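Local coordinates for Baccell_00875 (Bacteroides cellulosilyticus DSM 14838, PDB 5NO8), which acts as a polysaccharide lyase, probably removing the L-rhamnose caps linked to glucuronic acid on complex arabinogalactan proteins, at residues W54-D59 against P147-Y152; N263-E268 against A330-I335. One frame throughout, in Å; residues are numbered along the deposited sequence.

Contact 1: residues W54-D59 against P147-Y152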
ATOM      1  N   TRP A  54     -21.595   0.504  -2.159  1.00 16.72           N
ATOM      2  CA  TRP A  54     -20.336   0.830  -1.486  1.00 16.43           C
ATOM      3  C   TRP A  54     -19.940  -0.198  -0.443  1.00 16.88           C
ATOM      4  O   TRP A  54     -18.797  -0.155   0.060  1.00 17.29           O
ATOM      5  CB  TRP A  54     -20.402   2.232  -0.898  1.00 15.84           C
ATOM      6  CG  TRP A  54     -20.420   3.246  -1.986  1.00 17.00           C
ATOM      7  CD1 TRP A  54     -21.520   3.711  -2.688  1.00 18.04           C
ATOM      8  CD2 TRP A  54     -19.287   3.870  -2.580  1.00 16.96           C
ATOM      9  NE1 TRP A  54     -21.124   4.604  -3.642  1.00 17.55           N
ATOM     10  CE2 TRP A  54     -19.762   4.726  -3.598  1.00 17.58           C
ATOM     11  CE3 TRP A  54     -17.912   3.826  -2.323  1.00 17.17           C
ATOM     12  CZ2 TRP A  54     -18.898   5.506  -4.373  1.00 18.56           C
ATOM     13  CZ3 TRP A  54     -17.068   4.607  -3.076  1.00 16.89           C
ATOM     14  CH2 TRP A  54     -17.563   5.435  -4.099  1.00 16.87           C
ATOM     15  N   VAL A  55     -20.834  -1.132  -0.138  1.00 16.63           N
ATOM     16  CA  VAL A  55     -20.497  -2.271   0.730  1.00 17.16           C
ATOM     17  C   VAL A  55     -20.518  -3.615   0.009  1.00 18.38           C
ATOM     18  O   VAL A  55     -21.200  -3.803  -1.015  1.00 18.71           O
ATOM     19  CB  VAL A  55     -21.368  -2.337   2.018  1.00 17.68           C
ATOM     20  CG1 VAL A  55     -21.213  -1.082   2.847  1.00 19.09           C
ATOM     21  CG2 VAL A  55     -22.838  -2.577   1.744  1.00 18.21           C
ATOM     22  N   VAL A  56     -19.747  -4.544   0.556  1.00 17.40           N
ATOM     23  CA  VAL A  56     -19.758  -5.931   0.136  1.00 18.76           C
ATOM     24  C   VAL A  56     -21.126  -6.484   0.521  1.00 19.03           C
ATOM     25  O   VAL A  56     -21.616  -6.172   1.598  1.00 18.98           O
ATOM     26  CB  VAL A  56     -18.648  -6.743   0.847  1.00 19.06           C
ATOM     27  CG1 VAL A  56     -18.640  -8.200   0.378  1.00 20.73           C
ATOM     28  CG2 VAL A  56     -17.279  -6.116   0.584  1.00 19.40           C
ATOM     29  N   LYS A  57     -21.721  -7.314  -0.331  1.00 20.04           N
ATOM     30  CA  LYS A  57     -22.976  -7.981   0.052  1.00 22.37           C
ATOM     31  C   LYS A  57     -22.715  -8.997   1.139  1.00 20.59           C
ATOM     32  O   LYS A  57     -21.730  -9.731   1.093  1.00 19.53           O
ATOM     33  CB  LYS A  57     -23.651  -8.621  -1.154  1.00 25.01           C
ATOM     34  CG  LYS A  57     -24.275  -7.568  -2.063  1.00 29.30           C
ATOM     35  CD  LYS A  57     -25.119  -8.196  -3.157  1.00 34.74           C
ATOM     36  CE  LYS A  57     -24.240  -8.927  -4.146  1.00 38.34           C
ATOM     37  NZ  LYS A  57     -24.982  -9.290  -5.379  1.00 42.01           N
ATOM     38  N   THR A  58     -23.589  -9.035   2.137  1.00 20.96           N
ATOM     39  CA  THR A  58     -23.358  -9.874   3.309  1.00 22.22           C
ATOM     40  C   THR A  58     -24.472 -10.925   3.416  1.00 23.90           C
ATOM     41  O   THR A  58     -24.945 -11.257   4.497  1.00 24.89           O
ATOM     42  CB  THR A  58     -23.206  -9.004   4.575  1.00 23.01           C
ATOM     43  OG1 THR A  58     -24.264  -8.034   4.639  1.00 23.04           O
ATOM     44  CG2 THR A  58     -21.866  -8.264   4.555  1.00 23.15           C
ATOM     45  N   ASP A  59     -24.854 -11.465   2.263  1.00 23.84           N
ATOM     46  CA  ASP A  59     -25.839 -12.556   2.173  1.00 25.85           C
ATOM     47  C   ASP A  59     -25.255 -13.780   1.481  1.00 25.49           C
ATOM     48  O   ASP A  59     -25.996 -14.635   1.018  1.00 24.92           O
ATOM     49  CB  ASP A  59     -27.093 -12.065   1.418  1.00 27.01           C
ATOM     50  CG  ASP A  59     -26.799 -11.584  -0.011  1.00 29.42           C
ATOM     51  OD1 ASP A  59     -25.630 -11.612  -0.495  1.00 27.59           O
ATOM     52  OD2 ASP A  59     -27.766 -11.157  -0.684  1.00 32.35           O
ATOM     53  N   PRO A 147     -17.946  -2.900   5.972  1.00 14.56           N
ATOM     54  CA  PRO A 147     -17.466  -3.756   4.876  1.00 15.42           C
ATOM     55  C   PRO A 147     -17.458  -3.031   3.539  1.00 16.03           C
ATOM     56  O   PRO A 147     -18.200  -3.383   2.639  1.00 17.44           O
ATOM     57  CB  PRO A 147     -18.427  -4.940   4.907  1.00 16.04           C
ATOM     58  CG  PRO A 147     -19.688  -4.361   5.449  1.00 15.70           C
ATOM     59  CD  PRO A 147     -19.268  -3.325   6.450  1.00 15.64           C
ATOM     60  N   PHE A 148     -16.585  -2.035   3.428  1.00 15.85           N
ATOM     61  CA  PHE A 148     -16.404  -1.270   2.174  1.00 16.15           C
ATOM     62  C   PHE A 148     -16.049  -2.240   1.045  1.00 15.67           C
ATOM     63  O   PHE A 148     -15.307  -3.224   1.253  1.00 15.99           O
ATOM     64  CB  PHE A 148     -15.310  -0.205   2.306  1.00 15.31           C
ATOM     65  CG  PHE A 148     -15.661   0.940   3.206  1.00 15.55           C
ATOM     66  CD1 PHE A 148     -16.404   2.014   2.734  1.00 15.86           C
ATOM     67  CD2 PHE A 148     -15.209   0.961   4.525  1.00 15.04           C
ATOM     68  CE1 PHE A 148     -16.725   3.089   3.564  1.00 16.47           C
ATOM     69  CE2 PHE A 148     -15.538   2.016   5.361  1.00 15.30           C
ATOM     70  CZ  PHE A 148     -16.294   3.073   4.885  1.00 16.06           C
ATOM     71  N   ASN A 149     -16.564  -1.939  -0.154  1.00 17.27           N
ATOM     72  CA  ASN A 149     -16.501  -2.850  -1.310  1.00 17.62           C
ATOM     73  C   ASN A 149     -15.165  -2.706  -2.039  1.00 17.49           C
ATOM     74  O   ASN A 149     -15.098  -2.170  -3.147  1.00 17.50           O
ATOM     75  CB  ASN A 149     -17.714  -2.565  -2.224  1.00 17.40           C
ATOM     76  CG  ASN A 149     -18.087  -3.732  -3.114  1.00 17.74           C
ATOM     77  OD1 ASN A 149     -17.582  -4.832  -2.975  1.00 17.67           O
ATOM     78  ND2 ASN A 149     -19.013  -3.474  -4.050  1.00 19.17           N
ATOM     79  N   ASP A 150     -14.101  -3.128  -1.358  1.00 18.55           N
ATOM     80  CA  ASP A 150     -12.723  -2.963  -1.805  1.00 18.27           C
ATOM     81  C   ASP A 150     -12.221  -4.355  -2.153  1.00 17.84           C
ATOM     82  O   ASP A 150     -11.764  -5.139  -1.299  1.00 16.34           O
ATOM     83  CB  ASP A 150     -11.864  -2.309  -0.712  1.00 18.55           C
ATOM     84  CG  ASP A 150     -10.471  -1.906  -1.203  1.00 19.09           C
ATOM     85  OD1 ASP A 150      -9.935  -2.527  -2.171  1.00 18.97           O
ATOM     86  OD2 ASP A 150      -9.902  -0.937  -0.625  1.00 18.42           O
ATOM     87  N   ASN A 151     -12.363  -4.695  -3.427  1.00 16.51           N
ATOM     88  CA  ASN A 151     -11.951  -5.996  -3.924  1.00 16.77           C
ATOM     89  C   ASN A 151     -11.822  -5.926  -5.455  1.00 16.39           C
ATOM     90  O   ASN A 151     -12.184  -4.919  -6.054  1.00 16.64           O
ATOM     91  CB  ASN A 151     -12.922  -7.092  -3.455  1.00 17.07           C
ATOM     92  CG  ASN A 151     -14.364  -6.714  -3.678  1.00 18.81           C
ATOM     93  OD1 ASN A 151     -14.811  -6.701  -4.818  1.00 19.30           O
ATOM     94  ND2 ASN A 151     -15.096  -6.379  -2.583  1.00 16.81           N
ATOM     95  N   TYR A 152     -11.265  -6.981  -6.035  1.00 18.72           N
ATOM     96  CA  TYR A 152     -10.764  -6.984  -7.397  1.00 20.30           C
ATOM     97  C   TYR A 152     -11.361  -8.133  -8.207  1.00 20.87           C
ATOM     98  O   TYR A 152     -10.642  -9.059  -8.568  1.00 22.23           O
ATOM     99  CB  TYR A 152      -9.240  -7.143  -7.379  1.00 20.85           C
ATOM    100  CG  TYR A 152      -8.443  -6.075  -6.643  1.00 21.03           C
ATOM    101  CD1 TYR A 152      -8.763  -4.717  -6.756  1.00 21.55           C
ATOM    102  CD2 TYR A 152      -7.301  -6.428  -5.913  1.00 21.81           C
ATOM    103  CE1 TYR A 152      -7.999  -3.735  -6.103  1.00 22.38           C
ATOM    104  CE2 TYR A 152      -6.528  -5.462  -5.276  1.00 22.33           C
ATOM    105  CZ  TYR A 152      -6.875  -4.130  -5.352  1.00 22.31           C
ATOM    106  OH  TYR A 152      -6.085  -3.163  -4.698  1.00 24.24           O
TER
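Two loops are tied here by a single beta bridge, Val55 against Phe148, with an inverse gamma turn centred on Asn149 bending the second loop just past it. The backbone carries most of the grip. Val56 N donates a hydrogen bond to Pro147 O (2.8 Å), almost along the carbonyl axis (C=O...N angle 172°). That from Asn149 N to Trp54 O (2.9 Å) is more bent, N-H...O 140°, its donor above the carbonyl plane. The same two carbonyls also take CA-H...O contacts: Val55 CA lies 3.2 Å from Pro147 O, and Phe148 CA lies 3.4 Å from Trp54 O.

Apolar contact is light. The Pro147 ring lies alongside the two valines, Pro147 CG 4.3 Å from Val55 CB and Pro147 CB at a similar distance from Val56 CB. Trp54 and Phe148 both turn away from the other loop, Trp54 onto Ala163, Ala178 and Arg180 and Phe148 onto Thr165 and Val176, in strands 163-168 and 175-180.

Two asparagine amides meet beside Val56 CG2. In Asn149, CG is anti to the backbone N (chi1 -157°); ND2 hydrogen-bonds Asn53 O, and OD1 accepts from Gln62 NE2 as well as from Asn151. Asn151, whose OD1 is hydrogen-bonded to Arg162 NE, donates ND2 in the carbonyl plane to Asn149 OD1 at 3.0 Å, while Val56 CG2 rests 3.9 Å from that same ND2.

Contact 2: residues N263-E268 against A330-I335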
ATOM      1  N   ASN A 263       5.619  18.111   6.928  1.00 15.97           N
ATOM      2  CA  ASN A 263       6.389  18.475   5.748  1.00 16.86           C
ATOM      3  C   ASN A 263       6.956  17.224   5.070  1.00 17.25           C
ATOM      4  O   ASN A 263       7.031  17.167   3.842  1.00 17.55           O
ATOM      5  CB  ASN A 263       7.460  19.539   6.064  1.00 17.56           C
ATOM      6  CG  ASN A 263       8.482  19.074   7.070  1.00 18.50           C
ATOM      7  OD1 ASN A 263       8.133  18.583   8.136  1.00 17.57           O
ATOM      8  ND2 ASN A 263       9.758  19.177   6.715  1.00 20.97           N
ATOM      9  N   LYS A 264       7.360  16.238   5.872  1.00 16.17           N
ATOM     10  CA  LYS A 264       7.770  14.924   5.384  1.00 18.34           C
ATOM     11  C   LYS A 264       7.373  13.933   6.444  1.00 15.54           C
ATOM     12  O   LYS A 264       7.038  14.349   7.542  1.00 14.91           O
ATOM     13  CB  LYS A 264       9.264  14.845   5.256  1.00 21.03           C
ATOM     14  CG  LYS A 264       9.854  15.844   4.329  1.00 26.52           C
ATOM     15  CD  LYS A 264      11.248  15.423   3.948  1.00 27.54           C
ATOM     16  CE  LYS A 264      12.304  15.900   4.895  1.00 30.75           C
ATOM     17  NZ  LYS A 264      13.470  16.332   4.033  1.00 31.49           N
ATOM     18  N   TYR A 265       7.423  12.648   6.125  1.00 13.39           N
ATOM     19  CA  TYR A 265       7.119  11.602   7.116  1.00 13.79           C
ATOM     20  C   TYR A 265       8.293  10.756   7.501  1.00 12.96           C
ATOM     21  O   TYR A 265       8.209   9.984   8.454  1.00 13.18           O
ATOM     22  CB  TYR A 265       5.917  10.753   6.649  1.00 13.03           C
ATOM     23  CG  TYR A 265       4.724  11.625   6.540  1.00 13.08           C
ATOM     24  CD1 TYR A 265       3.945  11.929   7.666  1.00 13.38           C
ATOM     25  CD2 TYR A 265       4.386  12.232   5.318  1.00 13.53           C
ATOM     26  CE1 TYR A 265       2.879  12.815   7.583  1.00 13.82           C
ATOM     27  CE2 TYR A 265       3.306  13.100   5.222  1.00 13.60           C
ATOM     28  CZ  TYR A 265       2.539  13.384   6.357  1.00 14.08           C
ATOM     29  OH  TYR A 265       1.496  14.271   6.294  1.00 14.65           O
ATOM     30  N   VAL A 266       9.404  10.900   6.783  1.00 12.82           N
ATOM     31  CA  VAL A 266      10.653  10.272   7.152  1.00 13.08           C
ATOM     32  C   VAL A 266      11.715  11.375   7.163  1.00 13.91           C
ATOM     33  O   VAL A 266      11.837  12.135   6.195  1.00 13.84           O
ATOM     34  CB  VAL A 266      11.059   9.153   6.174  1.00 13.22           C
ATOM     35  CG1 VAL A 266      12.395   8.555   6.578  1.00 13.13           C
ATOM     36  CG2 VAL A 266       9.975   8.086   6.119  1.00 12.15           C
ATOM     37  N   PHE A 267      12.432  11.464   8.275  1.00 13.84           N
ATOM     38  CA  PHE A 267      13.431  12.499   8.536  1.00 14.80           C
ATOM     39  C   PHE A 267      14.791  11.887   8.787  1.00 15.25           C
ATOM     40  O   PHE A 267      14.872  10.828   9.381  1.00 15.34           O
ATOM     41  CB  PHE A 267      13.042  13.252   9.798  1.00 14.74           C
ATOM     42  CG  PHE A 267      11.795  14.028   9.650  1.00 15.42           C
ATOM     43  CD1 PHE A 267      11.834  15.303   9.094  1.00 15.52           C
ATOM     44  CD2 PHE A 267      10.560  13.447   9.939  1.00 16.29           C
ATOM     45  CE1 PHE A 267      10.681  16.030   8.906  1.00 15.76           C
ATOM     46  CE2 PHE A 267       9.398  14.187   9.761  1.00 16.90           C
ATOM     47  CZ  PHE A 267       9.459  15.480   9.265  1.00 15.92           C
ATOM     48  N   GLU A 268      15.863  12.558   8.340  1.00 15.29           N
ATOM     49  CA  GLU A 268      17.206  12.263   8.807  1.00 17.40           C
ATOM     50  C   GLU A 268      17.451  12.973  10.130  1.00 16.53           C
ATOM     51  O   GLU A 268      16.932  14.063  10.377  1.00 15.36           O
ATOM     52  CB  GLU A 268      18.272  12.741   7.802  1.00 20.64           C
ATOM     53  CG  GLU A 268      18.144  12.087   6.437  1.00 24.93           C
ATOM     54  CD  GLU A 268      19.289  12.503   5.527  1.00 28.31           C
ATOM     55  OE1 GLU A 268      19.696  13.673   5.589  1.00 32.55           O
ATOM     56  OE2 GLU A 268      19.791  11.665   4.767  1.00 32.73           O
ATOM     57  N   ALA A 330      -0.079  12.088  14.054  1.00 12.77           N
ATOM     58  CA  ALA A 330       0.707  11.774  12.867  1.00 12.95           C
ATOM     59  C   ALA A 330       1.826  10.811  13.227  1.00 13.04           C
ATOM     60  O   ALA A 330       2.357  10.865  14.336  1.00 13.17           O
ATOM     61  CB  ALA A 330       1.289  13.026  12.267  1.00 13.12           C
ATOM     62  N   ASP A 331       2.168   9.916  12.290  1.00 13.52           N
ATOM     63  CA  ASP A 331       3.236   8.917  12.488  1.00 13.87           C
ATOM     64  C   ASP A 331       4.421   9.246  11.564  1.00 13.50           C
ATOM     65  O   ASP A 331       4.268   9.234  10.338  1.00 13.39           O
ATOM     66  CB  ASP A 331       2.748   7.516  12.162  1.00 15.26           C
ATOM     67  CG  ASP A 331       1.645   7.041  13.090  1.00 18.35           C
ATOM     68  OD1 ASP A 331       1.828   7.140  14.332  1.00 17.49           O
ATOM     69  OD2 ASP A 331       0.603   6.548  12.570  1.00 18.65           O
ATOM     70  N   CYS A 332       5.575   9.547  12.159  1.00 13.72           N
ATOM     71  CA  CYS A 332       6.803   9.864  11.450  1.00 13.49           C
ATOM     72  C   CYS A 332       7.912   8.908  11.869  1.00 13.19           C
ATOM     73  O   CYS A 332       7.836   8.259  12.922  1.00 13.98           O
ATOM     74  CB  CYS A 332       7.256  11.289  11.740  1.00 14.74           C
ATOM     75  SG  CYS A 332       6.039  12.496  11.209  1.00 18.89           S
ATOM     76  N   LEU A 333       8.956   8.844  11.043  1.00 12.66           N
ATOM     77  CA  LEU A 333      10.116   8.014  11.313  1.00 13.05           C
ATOM     78  C   LEU A 333      11.366   8.867  11.187  1.00 12.81           C
ATOM     79  O   LEU A 333      11.473   9.669  10.255  1.00 13.12           O
ATOM     80  CB  LEU A 333      10.207   6.865  10.294  1.00 13.94           C
ATOM     81  CG  LEU A 333      11.351   5.879  10.425  1.00 15.24           C
ATOM     82  CD1 LEU A 333      11.267   5.062  11.697  1.00 16.71           C
ATOM     83  CD2 LEU A 333      11.385   4.925   9.220  1.00 15.95           C
ATOM     84  N   VAL A 334      12.294   8.667  12.109  1.00 12.53           N
ATOM     85  CA  VAL A 334      13.630   9.243  12.033  1.00 13.13           C
ATOM     86  C   VAL A 334      14.667   8.165  11.777  1.00 13.52           C
ATOM     87  O   VAL A 334      14.729   7.139  12.493  1.00 13.27           O
ATOM     88  CB  VAL A 334      13.977  10.071  13.303  1.00 12.94           C
ATOM     89  CG1 VAL A 334      15.343  10.739  13.142  1.00 13.25           C
ATOM     90  CG2 VAL A 334      12.934  11.126  13.509  1.00 13.12           C
ATOM     91  N   ILE A 335      15.492   8.396  10.756  1.00 14.43           N
ATOM     92  CA  ILE A 335      16.586   7.476  10.428  1.00 16.62           C
ATOM     93  C   ILE A 335      17.902   8.235  10.682  1.00 17.36           C
ATOM     94  O   ILE A 335      17.882   9.448  10.761  1.00 18.19           O
ATOM     95  CB  ILE A 335      16.489   6.949   8.983  1.00 17.89           C
ATOM     96  CG1 ILE A 335      16.671   8.071   7.974  1.00 18.45           C
ATOM     97  CG2 ILE A 335      15.151   6.237   8.757  1.00 17.53           C
ATOM     98  CD1 ILE A 335      16.769   7.574   6.548  1.00 20.35           C
TER
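Strand 266-268 forms one edge of a mixed eight-stranded sheet, running parallel to 326-335, the last strand of that sheet in chain order, with the short axes 4.7 Å apart and 26° askew. Three backbone hydrogen bonds zip the pair in the parallel pattern. The backbone N and O of Leu333 both pair with this neighbour: its N goes to Tyr265 O, in the carbonyl plane, and its O accepts Phe267 N at 2.8 Å. Phe267 O then takes Ile335 N at 2.9 Å, nearly along the C=O axis.

Strand 259-262 sits at the far edge of the same sheet, so the chain crosses from one edge to the other within a few residues. That, with the parallel pairing to the sheet's last strand, is consistent with the A/A' switch of an immunoglobulin-like beta-sandwich. The turn shows in Tyr265, whose psi of -10° breaks the extended backbone just before the strand begins.

Phe267, Val334 and Cys332 look into the domain. Cys332 SG, beside its own backbone N, meets two rings: it lies at the edge of Phe267, 4.0 Å from CE2, and oblique to Tyr265, 4.2 Å from CD1. The Tyr265 hydroxyl is hydrogen-bonded to Cys262 N. Asn263 OD1 also lies in the plane of the Phe267 ring, at its edge.

Val266, Leu333, Glu268 and Ile335 share the other face, where Val266 also touches Arg643 and Asn644 of helix 632-644. Val266 CG1 meets Ile335 CG2 at 4.2 Å, and Val266 CG2 lies near Leu333 CB. Glu268 OE2 is hydrogen-bonded to Thr338 N at the start of helix 338-352. Ile335 puts CG1 in the crowded position between its backbone N and carbonyl carbon (chi1 65°), 3.6 Å from Phe267 O.

Contact 1 closes before contact 2 opens along the chain, and the two lie on opposite sides of the molecule's centre, with their own centres 34 Å apart and nearest atoms about 18 Å apart. Contact 1 belongs to the N-terminal beta region, contact 2 to the separate sheet that follows it. The loop between helices 562-576 and 596-600 comes to both: His594 meets the Tyr152 ring of contact 1, while Tyr585 and Asn588 touch Tyr265 of contact 2. A bound glycerol, probably from the crystallisation liquor and at most the marker of a possible pocket, is hydrogen-bonded to Lys264 NZ, which also pairs with Glu271.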